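Local coordinates for GDP-mannose-dependent alpha-(1-6)-phosphatidylinositol monomannoside mannosyltransferase (Corynebacterium glutamicum, PDB 3OKP), which is a glycosyltransferase of the GT-B clan, with two Rossmann-like domains, each built on a parallel beta-sheet flanked by helices, at residues Ala30-Pro34 and Glu35-Val39; Asn204-Leu207 and Val208-Gly212; Thr249-Ser252 and Gln253-Phe257; Glu316-Thr319 and Pro320-Leu324. One frame throughout, in Å; residues are numbered along the deposited sequence.

Contact 1 (Ala30-Pro34 and Glu35-Val39); sequences ATQDP and ESIVV
Asp33 reaches over the start of a tight turn toward Glu35 and Ser36. Its CB lies 3.8 Å from Ser36 OG, a loose contact with the hydroxyl. CG follows the direction anti to the backbone N (chi1 -173°), which swings the carboxylate round to the amide of Glu35. At the tip, OD1 accepts a hydrogen bond from Glu35 N at 3.0 Å, the amide meeting it from above the carboxylate plane rather than within it. OD1 also brushes Glu35 CB at 3.5 Å, and the two carboxylate planes are turned 60° from each other.

The bond from the Glu35 amide to the Asp33 side chain closes an Asx turn. It is nested in a type I beta-turn over Asp33-Ser36, as the backbone angles of Pro34 and Glu35 and the bond from Ser36 N to Asp33 O (2.9 Å) indicate. This short 3-10 turn leads the chain out of the loop after helix 20-29 into strand 37-42 of the N-terminal Rossmann-like sheet.

Asp33 O is gripped twice by Ser36: the amide comes from above the carbonyl plane, whereas OG donates in that plane, on a lone pair, at 2.8 Å. One residue on, Ile37 N makes a weak bond to Pro34 O at 3.3 Å. Before the turn in sequence, Gln32 CB rests on Ile37 CG1 at 3.9 Å. The chain of Gln32 bends at chi2, and NE2 bonds to Thr31 OG1 and to Thr373 OG1 in helix 365-377, while a water at 2.7 Å from Gln32 OE1 links weakly to Ser36 OG.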
loop_
_atom_site.group_PDB
_atom_site.type_symbol
_atom_site.label_atom_id
_atom_site.label_comp_id
_atom_site.label_asym_id
_atom_site.label_seq_id
_atom_site.Cartn_x
_atom_site.Cartn_y
_atom_site.Cartn_z
ATOM N N ALA A 30 9.559 -12.548 0.974
ATOM C CA ALA A 30 9.353 -13.627 0.007
ATOM C C ALA A 30 10.130 -13.440 -1.304
ATOM O O ALA A 30 10.358 -14.404 -2.031
ATOM C CB ALA A 30 7.859 -13.817 -0.267
ATOM N N THR A 31 10.545 -12.205 -1.590
ATOM C CA THR A 31 11.331 -11.900 -2.793
ATOM C C THR A 31 12.819 -12.221 -2.624
ATOM O O THR A 31 13.564 -12.273 -3.606
ATOM C CB THR A 31 11.201 -10.414 -3.215
ATOM O OG1 THR A 31 11.769 -9.568 -2.208
ATOM C CG2 THR A 31 9.743 -10.027 -3.453
ATOM N N GLN A 32 13.244 -12.435 -1.381
ATOM C CA GLN A 32 14.656 -12.675 -1.077
ATOM C C GLN A 32 14.971 -14.162 -0.932
ATOM O O GLN A 32 14.067 -14.988 -0.798
ATOM C CB GLN A 32 15.062 -11.925 0.201
ATOM C CG GLN A 32 14.769 -10.422 0.172
ATOM C CD GLN A 32 15.536 -9.695 -0.921
ATOM O OE1 GLN A 32 16.765 -9.609 -0.880
ATOM N NE2 GLN A 32 14.813 -9.171 -1.905
ATOM N N ASP A 33 16.262 -14.488 -0.967
ATOM C CA ASP A 33 16.743 -15.837 -0.686
ATOM C C ASP A 33 16.413 -16.165 0.772
ATOM O O ASP A 33 16.906 -15.490 1.677
ATOM C CB ASP A 33 18.258 -15.914 -0.931
ATOM C CG ASP A 33 18.814 -17.335 -0.829
ATOM O OD1 ASP A 33 18.187 -18.212 -0.195
ATOM O OD2 ASP A 33 19.904 -17.575 -1.389
ATOM N N PRO A 34 15.570 -17.195 1.001
ATOM C CA PRO A 34 15.139 -17.556 2.359
ATOM C C PRO A 34 16.301 -17.899 3.297
ATOM O O PRO A 34 16.204 -17.678 4.508
ATOM C CB PRO A 34 14.246 -18.784 2.133
ATOM C CG PRO A 34 14.636 -19.307 0.785
ATOM C CD PRO A 34 14.973 -18.089 -0.009
ATOM N N GLU A 35 17.391 -18.420 2.738
ATOM C CA GLU A 35 18.583 -18.751 3.520
ATOM C C GLU A 35 19.315 -17.506 4.037
ATOM O O GLU A 35 20.124 -17.602 4.965
ATOM C CB GLU A 35 19.535 -19.634 2.706
ATOM C CG GLU A 35 19.056 -21.069 2.528
ATOM C CD GLU A 35 19.859 -21.837 1.493
ATOM O OE1 GLU A 35 21.075 -21.591 1.362
ATOM O OE2 GLU A 35 19.271 -22.693 0.804
ATOM N N SER A 36 19.023 -16.350 3.440
ATOM C CA SER A 36 19.659 -15.082 3.819
ATOM C C SER A 36 18.771 -14.208 4.716
ATOM O O SER A 36 19.112 -13.060 5.007
ATOM C CB SER A 36 20.087 -14.300 2.567
ATOM O OG SER A 36 18.988 -13.616 1.977
ATOM N N ILE A 37 17.644 -14.765 5.158
ATOM C CA ILE A 37 16.670 -14.031 5.963
ATOM C C ILE A 37 16.381 -14.740 7.283
ATOM O O ILE A 37 16.133 -15.950 7.305
ATOM C CB ILE A 37 15.322 -13.839 5.203
ATOM C CG1 ILE A 37 15.502 -12.969 3.948
ATOM C CG2 ILE A 37 14.236 -13.279 6.140
ATOM C CD1 ILE A 37 15.650 -11.460 4.210
ATOM N N VAL A 38 16.425 -13.974 8.375
ATOM C CA VAL A 38 15.935 -14.420 9.678
ATOM C C VAL A 38 15.000 -13.336 10.223
ATOM O O VAL A 38 15.288 -12.147 10.093
ATOM C CB VAL A 38 17.086 -14.681 10.696
ATOM C CG1 VAL A 38 16.538 -15.282 11.990
ATOM C CG2 VAL A 38 18.153 -15.604 10.102
ATOM N N VAL A 39 13.880 -13.747 10.811
ATOM C CA VAL A 39 12.930 -12.802 11.406
ATOM C C VAL A 39 12.923 -12.925 12.928
ATOM O O VAL A 39 12.931 -14.032 13.471
ATOM C CB VAL A 39 11.490 -12.982 10.846
ATOM C CG1 VAL A 39 10.513 -11.996 11.497
ATOM C CG2 VAL A 39 11.476 -12.807 9.328
HETATM O O HOH W 1 18.827 -10.421 0.657
#

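Contact 2 (Asn204-Leu207 and Val208-Gly212); sequences NSRL and VPRKG. With GDD (guanosine-5'-diphosphate-alpha-D-mannose), chain B.
Arg206 and Lys211 meet the same phosphate of guanosine-5'-diphosphate-alpha-D-mannose, Arg206 mainly at O1B and Lys211 at O3B. Lys211 NZ donates to O3B at 2.8 Å and weakly to the bridging O3A. Arg206 NE donates to O1B at 3.3 Å and 164°, the oxygen lying at the guanidinium edge and in its plane; NH2 adds a weak bond to O3B. Arg210 NH2 completes this shell, 3.3 Å from O3B and 3.8 Å from Arg206 NH2, the two guanidinium planes being 57° apart. Such a cluster of positive groups suits a diphosphate. A bound water joins Ser205 OG, Lys211 NZ, O3A and O2A, so Ser205 acts one step removed.

In the second shell, Glu290 forms salt bridges with Arg210 NH1 and Lys211 NZ, which probably tempers the charge and fixes both ends. Lys211 CE lies over one face of the Arg210 guanidinium, displaced toward its rim, and Val208 CG1 touches Arg206 NH1 at 3.6 Å.

The backbone sets these groups in place. Leu207 is the centre of an inverse gamma turn, closed by a weak bond from Val208 N to Arg206 O (3.0 Å). A bend in the lysine chain (chi2 -74°) brings CG within 3.4 Å of Arg206 O and CD against Ser205 OG. The whole segment links strand 200-204 to helix 213-226: Ser205 and Lys211 touch Met278 of strand 275-278, Leu207 packs on Ile234 of strand 231-235, and Gly212 is the helix N-cap.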
loop_
_atom_site.group_PDB
_atom_site.type_symbol
_atom_site.label_atom_id
_atom_site.label_comp_id
_atom_site.label_asym_id
_atom_site.label_seq_id
_atom_site.Cartn_x
_atom_site.Cartn_y
_atom_site.Cartn_z
ATOM N N ASN A 204 -12.653 0.608 -5.130
ATOM C CA ASN A 204 -12.254 -0.272 -4.035
ATOM C C ASN A 204 -11.451 0.535 -3.036
ATOM O O ASN A 204 -10.440 1.144 -3.400
ATOM C CB ASN A 204 -11.411 -1.453 -4.538
ATOM C CG ASN A 204 -12.023 -2.150 -5.737
ATOM O OD1 ASN A 204 -13.245 -2.188 -5.899
ATOM N ND2 ASN A 204 -11.171 -2.710 -6.592
ATOM N N SER A 205 -11.917 0.551 -1.789
ATOM C CA SER A 205 -11.283 1.288 -0.691
ATOM C C SER A 205 -12.131 1.193 0.570
ATOM O O SER A 205 -13.349 1.010 0.495
ATOM C CB SER A 205 -11.092 2.772 -1.042
ATOM O OG SER A 205 -9.867 2.991 -1.720
ATOM N N ARG A 206 -11.482 1.331 1.724
ATOM C CA ARG A 206 -12.187 1.448 2.996
ATOM C C ARG A 206 -13.136 2.638 2.929
ATOM O O ARG A 206 -12.821 3.658 2.310
ATOM C CB ARG A 206 -11.200 1.638 4.151
ATOM C CG ARG A 206 -10.289 0.438 4.415
ATOM C CD ARG A 206 -9.362 0.665 5.619
ATOM N NE ARG A 206 -8.396 1.740 5.386
ATOM C CZ ARG A 206 -8.504 2.973 5.874
ATOM N NH1 ARG A 206 -9.537 3.307 6.641
ATOM N NH2 ARG A 206 -7.572 3.877 5.601
ATOM N N LEU A 207 -14.301 2.501 3.554
ATOM C CA LEU A 207 -15.310 3.552 3.502
ATOM C C LEU A 207 -15.035 4.592 4.584
ATOM O O LEU A 207 -15.571 4.513 5.690
ATOM C CB LEU A 207 -16.729 2.973 3.613
ATOM C CG LEU A 207 -17.119 1.852 2.639
ATOM C CD1 LEU A 207 -18.574 1.444 2.837
ATOM C CD2 LEU A 207 -16.859 2.238 1.184
ATOM N N VAL A 208 -14.156 5.535 4.250
ATOM C CA VAL A 208 -13.835 6.685 5.104
ATOM C C VAL A 208 -13.863 7.954 4.239
ATOM O O VAL A 208 -13.630 7.874 3.027
ATOM C CB VAL A 208 -12.462 6.526 5.844
ATOM C CG1 VAL A 208 -12.511 5.377 6.856
ATOM C CG2 VAL A 208 -11.303 6.336 4.859
ATOM N N PRO A 209 -14.166 9.123 4.848
ATOM C CA PRO A 209 -14.320 10.368 4.081
ATOM C C PRO A 209 -13.215 10.665 3.062
ATOM O O PRO A 209 -13.520 11.045 1.929
ATOM C CB PRO A 209 -14.344 11.447 5.168
ATOM C CG PRO A 209 -14.893 10.763 6.354
ATOM C CD PRO A 209 -14.403 9.341 6.290
ATOM N N ARG A 210 -11.953 10.475 3.447
ATOM C CA ARG A 210 -10.828 10.915 2.613
ATOM C C ARG A 210 -10.671 10.173 1.280
ATOM O O ARG A 210 -10.005 10.672 0.374
ATOM C CB ARG A 210 -9.512 10.913 3.404
ATOM C CG ARG A 210 -8.904 9.538 3.670
ATOM C CD ARG A 210 -7.500 9.681 4.248
ATOM N NE ARG A 210 -6.852 8.389 4.480
ATOM C CZ ARG A 210 -6.154 7.736 3.558
ATOM N NH1 ARG A 210 -6.015 8.255 2.349
ATOM N NH2 ARG A 210 -5.606 6.562 3.840
ATOM N N LYS A 211 -11.296 9.002 1.155
ATOM C CA LYS A 211 -11.185 8.191 -0.064
ATOM C C LYS A 211 -12.021 8.743 -1.225
ATOM O O LYS A 211 -11.831 8.356 -2.381
ATOM C CB LYS A 211 -11.544 6.728 0.222
ATOM C CG LYS A 211 -10.665 6.049 1.273
ATOM C CD LYS A 211 -9.277 5.714 0.741
ATOM C CE LYS A 211 -8.450 4.974 1.787
ATOM N NZ LYS A 211 -7.111 4.581 1.259
ATOM N N GLY A 212 -12.946 9.647 -0.915
ATOM C CA GLY A 212 -13.694 10.356 -1.945
ATOM C C GLY A 212 -14.802 9.574 -2.623
ATOM O O GLY A 212 -15.169 9.884 -3.764
HETATM N N2 GDD B . -10.459 -8.299 -0.085
HETATM C C2 GDD B . -10.781 -6.983 -0.131
HETATM N N1 GDD B . -12.082 -6.609 -0.172
HETATM N N3 GDD B . -9.798 -6.053 -0.138
HETATM C C4 GDD B . -10.103 -4.729 -0.186
HETATM C C5 GDD B . -11.430 -4.328 -0.226
HETATM C C6 GDD B . -12.426 -5.299 -0.219
HETATM O O6 GDD B . -13.630 -4.969 -0.253
HETATM N N7 GDD B . -11.443 -2.980 -0.265
HETATM C C8 GDD B . -10.158 -2.557 -0.249
HETATM N N9 GDD B . -9.347 -3.626 -0.199
HETATM C "C1'" GDD B . -7.862 -3.628 -0.172
HETATM C "C2'" GDD B . -7.301 -3.197 -1.518
HETATM O "O2'" GDD B . -7.221 -4.292 -2.435
HETATM C "C3'" GDD B . -5.940 -2.640 -1.153
HETATM O "O3'" GDD B . -4.946 -3.669 -1.227
HETATM C "C4'" GDD B . -6.085 -2.164 0.290
HETATM O "O4'" GDD B . -7.315 -2.712 0.782
HETATM C "C5'" GDD B . -6.124 -0.640 0.383
HETATM O "O5'" GDD B . -4.820 -0.109 0.636
HETATM P PA GDD B . -4.456 1.250 0.280
HETATM O O1A GDD B . -3.217 1.385 0.399
HETATM O O2A GDD B . -4.768 1.488 -0.913
HETATM O O3A GDD B . -5.130 2.214 1.131
HETATM P PB GDD B . -5.120 2.190 2.584
HETATM O O2B GDD B . -4.014 1.808 3.023
HETATM O O3B GDD B . -5.354 3.341 3.010
HETATM O O1B GDD B . -6.160 1.314 3.066
HETATM O O HOH W 2 -7.435 2.444 -0.459
#

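Contact 3 (Thr249-Ser252 and Gln253-Phe257); sequences TDVS and QNVKF
Val251 and Val255 owe their meeting to different first torsions. In Val251, chi1 of -69° sets CG2 between the backbone N and the carbonyl carbon; in Val255, chi1 of 177° sends CG1 anti to the backbone N and swings CG2 back to the amide side. The two CG2 methyls therefore meet at 3.7 Å, the side chains lying aslant. Val255 CG2 also sits 3.5 Å from Val251 O, so this methyl rests in the angle between a carbonyl and an apolar branch.

That carbonyl closes the turn: Asn254 N donates to Val251 O at 3.0 Å and 153°, from above the carbonyl plane. Together with the backbone angles of Ser252 and Gln253, this bond defines a type I beta-turn. It completes a beta-alpha-beta crossover of the C-terminal Rossmann-like domain, in which strand 231-235 passes through helix 241-247 into strand 255-259, its parallel neighbour and the outermost strand of the sheet on that side.

Val255 goes on to touch Ala248 and Ile234, and Val251 touches Pro221 and Ile224 of helix 213-226. The buried Asn254 keeps CB 3.9 Å from Val251 O, and its ND2 is satisfied by the carbonyls of Ala230 and Pro228, which ties the turn to the entrance of strand 231-235. Lys256 NZ bonds to OE1 of Gln231, whose NE2 donates to Gln253 O.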
loop_
_atom_site.group_PDB
_atom_site.type_symbol
_atom_site.label_atom_id
_atom_site.label_comp_id
_atom_site.label_asym_id
_atom_site.label_seq_id
_atom_site.Cartn_x
_atom_site.Cartn_y
_atom_site.Cartn_z
ATOM N N THR A 249 -28.886 8.558 -2.012
ATOM C CA THR A 249 -30.341 8.322 -1.985
ATOM C C THR A 249 -31.051 8.621 -3.309
ATOM O O THR A 249 -31.914 7.852 -3.736
ATOM C CB THR A 249 -31.039 9.092 -0.830
ATOM O OG1 THR A 249 -30.329 8.877 0.393
ATOM C CG2 THR A 249 -32.479 8.614 -0.647
ATOM N N ASP A 250 -30.683 9.725 -3.957
ATOM C CA ASP A 250 -31.332 10.131 -5.208
ATOM C C ASP A 250 -30.693 9.524 -6.460
ATOM O O ASP A 250 -31.184 9.730 -7.574
ATOM C CB ASP A 250 -31.393 11.661 -5.308
ATOM C CG ASP A 250 -32.261 12.282 -4.222
ATOM O OD1 ASP A 250 -33.283 11.668 -3.842
ATOM O OD2 ASP A 250 -31.920 13.388 -3.749
ATOM N N VAL A 251 -29.607 8.776 -6.275
ATOM C CA VAL A 251 -28.936 8.072 -7.376
ATOM C C VAL A 251 -28.863 6.561 -7.109
ATOM O O VAL A 251 -27.980 5.867 -7.617
ATOM C CB VAL A 251 -27.521 8.656 -7.667
ATOM C CG1 VAL A 251 -27.624 10.056 -8.260
ATOM C CG2 VAL A 251 -26.648 8.667 -6.404
ATOM N N SER A 252 -29.824 6.063 -6.333
ATOM C CA SER A 252 -29.806 4.694 -5.803
ATOM C C SER A 252 -29.738 3.586 -6.859
ATOM O O SER A 252 -29.131 2.537 -6.623
ATOM C CB SER A 252 -31.017 4.471 -4.891
ATOM O OG SER A 252 -32.224 4.460 -5.639
ATOM N N GLN A 253 -30.358 3.821 -8.013
ATOM C CA GLN A 253 -30.394 2.831 -9.089
ATOM C C GLN A 253 -29.048 2.677 -9.796
ATOM O O GLN A 253 -28.807 1.668 -10.462
ATOM C CB GLN A 253 -31.467 3.186 -10.120
ATOM C CG GLN A 253 -32.891 3.137 -9.597
ATOM C CD GLN A 253 -33.897 3.549 -10.649
ATOM O OE1 GLN A 253 -34.255 4.727 -10.754
ATOM N NE2 GLN A 253 -34.340 2.588 -11.456
ATOM N N ASN A 254 -28.180 3.678 -9.651
ATOM C CA ASN A 254 -26.889 3.691 -10.345
ATOM C C ASN A 254 -25.668 3.560 -9.429
ATOM O O ASN A 254 -24.524 3.663 -9.886
ATOM C CB ASN A 254 -26.762 4.958 -11.194
ATOM C CG ASN A 254 -27.820 5.046 -12.274
ATOM O OD1 ASN A 254 -28.962 5.424 -12.012
ATOM N ND2 ASN A 254 -27.438 4.709 -13.502
ATOM N N VAL A 255 -25.917 3.347 -8.141
ATOM C CA VAL A 255 -24.852 3.201 -7.150
ATOM C C VAL A 255 -25.069 1.906 -6.374
ATOM O O VAL A 255 -26.149 1.679 -5.819
ATOM C CB VAL A 255 -24.792 4.414 -6.176
ATOM C CG1 VAL A 255 -23.731 4.202 -5.102
ATOM C CG2 VAL A 255 -24.512 5.707 -6.934
ATOM N N LYS A 256 -24.043 1.059 -6.345
ATOM C CA LYS A 256 -24.122 -0.227 -5.661
ATOM C C LYS A 256 -23.112 -0.330 -4.519
ATOM O O LYS A 256 -21.901 -0.194 -4.729
ATOM C CB LYS A 256 -23.911 -1.380 -6.654
ATOM C CG LYS A 256 -24.814 -1.344 -7.896
ATOM C CD LYS A 256 -26.244 -1.766 -7.574
ATOM C CE LYS A 256 -27.114 -1.817 -8.826
ATOM N NZ LYS A 256 -27.535 -0.464 -9.280
ATOM N N PHE A 257 -23.624 -0.564 -3.311
ATOM C CA PHE A 257 -22.789 -0.839 -2.147
ATOM C C PHE A 257 -22.633 -2.345 -1.999
ATOM O O PHE A 257 -23.518 -3.029 -1.478
ATOM C CB PHE A 257 -23.395 -0.225 -0.882
ATOM C CG PHE A 257 -23.382 1.277 -0.871
ATOM C CD1 PHE A 257 -22.287 1.973 -0.369
ATOM C CD2 PHE A 257 -24.464 1.998 -1.370
ATOM C CE1 PHE A 257 -22.273 3.367 -0.361
ATOM C CE2 PHE A 257 -24.456 3.387 -1.369
ATOM C CZ PHE A 257 -23.359 4.073 -0.862
#

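Contact 4 (Glu316-Thr319 and Pro320-Leu324); sequences ETVT and PATGL
Thr319 and Thr322 are tied together by hydrogen bonds running in both directions. Among backbone bonds, Thr319 O accepts twice. Gly323 N reaches it at 3.1 Å, nearly along the C=O axis (175°), while Thr322 N comes in at 2.9 Å from above the carbonyl plane. The second bond, with the backbone angles of Pro320 and Ala321, marks a type I beta-turn over Thr319-Thr322.

Two bonds involve hydroxyls. Thr319 N donates to Thr322 OG1 at 3.1 Å and an almost straight 169°; with chi1 at 76°, that oxygen stands between its own backbone N and carbonyl carbon and faces back across the turn. Thr319 OG1 takes a weak bond from Ala321 N at 3.2 Å, the pattern of an ST turn. Thr322 OG1 is also hydrogen-bonded to Gln300 OE1 in helix 294-301, and NE2 of the same glutamine donates to Thr317 O.

The remaining contacts are van der Waals ones. Thr319 OG1 touches the methyl CG2 of Thr322 at 3.3 Å. Val318 CB lies 3.6 Å from Thr322 OG1 and 4.2 Å from Gly323 CA, so the valine lies against the bare glycine backbone where strand 323-325 begins. Thr322 and Thr319 both touch His358 of helix 345-362.

Since a carbonyl oxygen such as Gln300 OE1 accepts only, Thr322 OG1 would donate to it while accepting from Thr319 N: one buried hydroxyl joins the turn at the edge of the C-terminal sheet to helix 294-301.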
loop_
_atom_site.group_PDB
_atom_site.type_symbol
_atom_site.label_atom_id
_atom_site.label_comp_id
_atom_site.label_asym_id
_atom_site.label_seq_id
_atom_site.Cartn_x
_atom_site.Cartn_y
_atom_site.Cartn_z
ATOM N N GLU A 316 1.586 10.000 -7.546
ATOM C CA GLU A 316 2.836 9.299 -7.870
ATOM C C GLU A 316 2.619 7.892 -8.437
ATOM O O GLU A 316 3.546 7.294 -8.992
ATOM C CB GLU A 316 3.749 9.212 -6.639
ATOM C CG GLU A 316 4.234 10.556 -6.094
ATOM C CD GLU A 316 5.022 10.418 -4.797
ATOM O OE1 GLU A 316 5.924 9.554 -4.727
ATOM O OE2 GLU A 316 4.739 11.176 -3.842
ATOM N N THR A 317 1.403 7.366 -8.294
ATOM C CA THR A 317 1.087 6.007 -8.749
ATOM C C THR A 317 0.786 5.921 -10.246
ATOM O O THR A 317 0.895 4.846 -10.839
ATOM C CB THR A 317 -0.106 5.399 -7.978
ATOM O OG1 THR A 317 -1.280 6.181 -8.211
ATOM C CG2 THR A 317 0.184 5.333 -6.479
ATOM N N VAL A 318 0.407 7.050 -10.843
ATOM C CA VAL A 318 -0.017 7.093 -12.246
ATOM C C VAL A 318 0.872 7.986 -13.117
ATOM O O VAL A 318 1.583 8.859 -12.613
ATOM C CB VAL A 318 -1.499 7.553 -12.394
ATOM C CG1 VAL A 318 -2.450 6.559 -11.724
ATOM C CG2 VAL A 318 -1.700 8.972 -11.846
ATOM N N THR A 319 0.826 7.743 -14.425
ATOM C CA THR A 319 1.467 8.608 -15.415
ATOM C C THR A 319 0.364 9.193 -16.305
ATOM O O THR A 319 -0.760 8.691 -16.282
ATOM C CB THR A 319 2.489 7.833 -16.293
ATOM O OG1 THR A 319 1.795 7.051 -17.271
ATOM C CG2 THR A 319 3.383 6.923 -15.445
ATOM N N PRO A 320 0.669 10.257 -17.081
ATOM C CA PRO A 320 -0.314 10.792 -18.034
ATOM C C PRO A 320 -0.864 9.748 -19.017
ATOM O O PRO A 320 -1.958 9.928 -19.553
ATOM C CB PRO A 320 0.480 11.864 -18.787
ATOM C CG PRO A 320 1.520 12.297 -17.815
ATOM C CD PRO A 320 1.918 11.042 -17.099
ATOM N N ALA A 321 -0.116 8.668 -19.241
ATOM C CA ALA A 321 -0.569 7.586 -20.118
ATOM C C ALA A 321 -1.548 6.618 -19.446
ATOM O O ALA A 321 -2.338 5.965 -20.127
ATOM C CB ALA A 321 0.626 6.821 -20.681
ATOM N N THR A 322 -1.501 6.525 -18.119
ATOM C CA THR A 322 -2.215 5.457 -17.410
ATOM C C THR A 322 -3.428 5.925 -16.609
ATOM O O THR A 322 -4.335 5.135 -16.318
ATOM C CB THR A 322 -1.274 4.667 -16.461
ATOM O OG1 THR A 322 -1.000 5.444 -15.288
ATOM C CG2 THR A 322 0.032 4.302 -17.156
ATOM N N GLY A 323 -3.434 7.202 -16.241
ATOM C CA GLY A 323 -4.446 7.718 -15.333
ATOM C C GLY A 323 -4.548 9.227 -15.305
ATOM O O GLY A 323 -3.735 9.930 -15.907
ATOM N N LEU A 324 -5.564 9.715 -14.600
ATOM C CA LEU A 324 -5.793 11.142 -14.440
ATOM C C LEU A 324 -5.839 11.493 -12.961
ATOM O O LEU A 324 -6.318 10.705 -12.141
ATOM C CB LEU A 324 -7.098 11.555 -15.132
ATOM C CG LEU A 324 -7.145 11.415 -16.661
ATOM C CD1 LEU A 324 -8.560 11.124 -17.153
ATOM C CD2 LEU A 324 -6.567 12.647 -17.352
#

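Overall arrangement
Along the chain the contacts come in order, 1 to 4, each a local turn leading into or out of a sheet strand. Contact 1 belongs to the seven-stranded N-terminal sheet; the other three belong to the six-stranded C-terminal one. Contact 2 follows central strand 200-204, while contacts 3 and 4 open the outermost strands, 255-259 and 323-325, their centres about 28 Å apart. From the centre of contact 2, that of contact 3 is about 17 Å away and that of contact 4 about 20 Å. The centre of contact 1 lies about 35 Å from that of contact 2, on the opposite side of the chain's centre. Of the four, only contact 2 touches guanosine-5'-diphosphate-alpha-D-mannose, in the C-terminal half of this GT-B enzyme.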